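Local coordinates for copper-containing nitrite reductase (Hyphomicrobium denitrificans 1NES1, PDB 6TFO), which reduces nitrite to nitric oxide at a copper centre, with electrons delivered from a type 1 copper site, at the copper (II) ion site. Sequence-based numbering; all coordinates share one arbitrary frame. Chains: chain A/B, Copper-containing nitrite reductase.

The copper (II) ion site. Residues chain A 225, 227, 262-263, 399; chain B 368, 370, 392, 419, 421. With CU (copper (II) ion), chain C.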
# COMPACT_ATOMS: atom_id res chain seq x y z
N ASP A 225 32.37 -27.62 -17.84
CA ASP A 225 32.12 -28.97 -17.29
C ASP A 225 31.46 -29.73 -18.44
O ASP A 225 30.43 -29.22 -18.93
CB ASP A 225 31.27 -28.87 -16.02
CG ASP A 225 30.61 -30.16 -15.53
OD1 ASP A 225 30.89 -31.21 -16.12
OD2 ASP A 225 29.79 -30.09 -14.55
N HIS A 227 29.72 -33.36 -19.27
CA HIS A 227 29.09 -34.51 -18.58
C HIS A 227 29.72 -35.81 -19.10
O HIS A 227 29.52 -36.85 -18.46
CB HIS A 227 27.56 -34.44 -18.72
CG HIS A 227 26.96 -33.38 -17.87
ND1 HIS A 227 25.61 -33.30 -17.64
CD2 HIS A 227 27.52 -32.37 -17.17
CE1 HIS A 227 25.36 -32.29 -16.84
NE2 HIS A 227 26.52 -31.70 -16.53
N HIS A 262 28.46 -27.35 -20.08
CA HIS A 262 28.04 -26.00 -19.59
C HIS A 262 29.22 -25.34 -18.88
O HIS A 262 30.11 -26.05 -18.41
CB HIS A 262 26.78 -26.08 -18.69
CG HIS A 262 26.90 -26.96 -17.49
ND1 HIS A 262 27.61 -26.58 -16.36
CD2 HIS A 262 26.37 -28.17 -17.22
CE1 HIS A 262 27.54 -27.56 -15.46
NE2 HIS A 262 26.79 -28.55 -15.97
N CYS A 263 29.19 -24.01 -18.79
CA CYS A 263 30.09 -23.24 -17.90
C CYS A 263 29.87 -23.71 -16.45
O CYS A 263 28.74 -24.10 -16.10
CB CYS A 263 29.85 -21.75 -18.06
SG CYS A 263 31.02 -20.73 -17.12
N GLY A 399 20.64 -30.44 -17.46
CA GLY A 399 21.90 -31.21 -17.43
C GLY A 399 21.71 -32.61 -17.97
O GLY A 399 22.58 -33.48 -17.72
N HIS B 368 22.76 -36.04 -10.41
CA HIS B 368 23.99 -35.98 -11.24
C HIS B 368 25.19 -35.84 -10.31
O HIS B 368 25.05 -35.22 -9.25
CB HIS B 368 23.91 -34.81 -12.21
CG HIS B 368 25.19 -34.54 -12.93
ND1 HIS B 368 25.54 -35.19 -14.11
CD2 HIS B 368 26.19 -33.67 -12.67
CE1 HIS B 368 26.70 -34.73 -14.53
NE2 HIS B 368 27.11 -33.79 -13.67
N ILE B 370 28.92 -34.42 -10.53
CA ILE B 370 29.83 -33.61 -11.39
C ILE B 370 31.18 -34.34 -11.42
O ILE B 370 31.67 -34.69 -10.32
CB ILE B 370 29.92 -32.15 -10.88
CG1 ILE B 370 28.54 -31.51 -10.71
CG2 ILE B 370 30.79 -31.32 -11.82
CD1 ILE B 370 28.56 -30.06 -10.27
N GLN B 392 24.43 -39.66 -17.77
CA GLN B 392 24.95 -38.43 -17.10
C GLN B 392 24.06 -38.03 -15.92
O GLN B 392 24.63 -37.70 -14.85
CB GLN B 392 25.03 -37.23 -18.04
CG GLN B 392 23.69 -36.84 -18.65
CD GLN B 392 23.95 -36.01 -19.88
OE1 GLN B 392 24.71 -35.03 -19.83
NE2 GLN B 392 23.35 -36.43 -20.99
N HIS B 419 20.37 -31.15 -10.85
CA HIS B 419 20.92 -30.34 -11.97
C HIS B 419 19.92 -29.23 -12.35
O HIS B 419 20.17 -28.54 -13.36
CB HIS B 419 21.31 -31.22 -13.18
CG HIS B 419 22.52 -30.72 -13.90
ND1 HIS B 419 22.49 -29.60 -14.68
CD2 HIS B 419 23.79 -31.18 -13.92
CE1 HIS B 419 23.70 -29.39 -15.17
NE2 HIS B 419 24.52 -30.34 -14.72
N LEU B 421 19.86 -26.24 -11.15
CA LEU B 421 21.07 -25.84 -10.38
C LEU B 421 20.83 -24.57 -9.56
O LEU B 421 21.71 -24.27 -8.71
CB LEU B 421 22.25 -25.67 -11.34
CG LEU B 421 22.92 -26.97 -11.78
CD1 LEU B 421 24.00 -26.66 -12.80
CD2 LEU B 421 23.50 -27.71 -10.58
CU CU C . 26.63 -30.37 -14.86
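Three histidines from two subunits hold the copper of this type 2 catalytic site: A:His227, A:His262 and B:His419 each direct NE2 at the metal, 2.1 Å from CU in every case. The N-Cu-N angles, 91° to 97°, group the imidazoles on one side like the legs of a tripod, the usual type 2 pattern that leaves the other side for substrate or water; the ion is partly occupied. Imidazole suits this role because NE2 can bind metal while ND1, across the ring, fixes the rotation. A:His262 holds CG in the crowded position between backbone N and carbonyl carbon (chi1 58°), and its ND1 makes a nearly straight hydrogen bond to the carbonyl O of A:Cys263, 2.7 Å away, reaching the oxygen from above the carbonyl plane. That cysteine ligates the type 1 copper, so adjacent residues link the two metals for electron transfer. ND1 of A:His227 donates a bent bond, within its ring plane, to a lone pair of the amide OE1 of B:Gln392 at 2.9 Å, so one subunit orients the other's ligand. B:His419 is flanked near its rim by CA of A:Gly399, where a side chain would probably crowd the ring, and by CG of B:Leu421 on the opposite face.

On the substrate side stand the family's catalytic aspartate and histidine, an acid and an imidazole that probably handle substrate and protons. A:Asp225 brings carboxylate OD2 to 3.2 Å from CU, too far for a bond, while B:His368 lays CE1 over the centre of the A:His227 ring. ND1 of B:His368 donates a somewhat bent hydrogen bond to the backbone O of B:Gln392, 2.8 Å away, from above the carbonyl plane, with NE2 turned toward the copper, 4.7 Å from OD2 of A:Asp225. An alanine here would probably strip packing from that face of A:His227 and weaken any proton relay with the aspartate. B:Ile370 places CG2 beside the carboxylate, an apolar wall that may restrict how substrate sits. Completed only where subunits of the homotrimer meet, this centre reduces nitrite to nitric oxide.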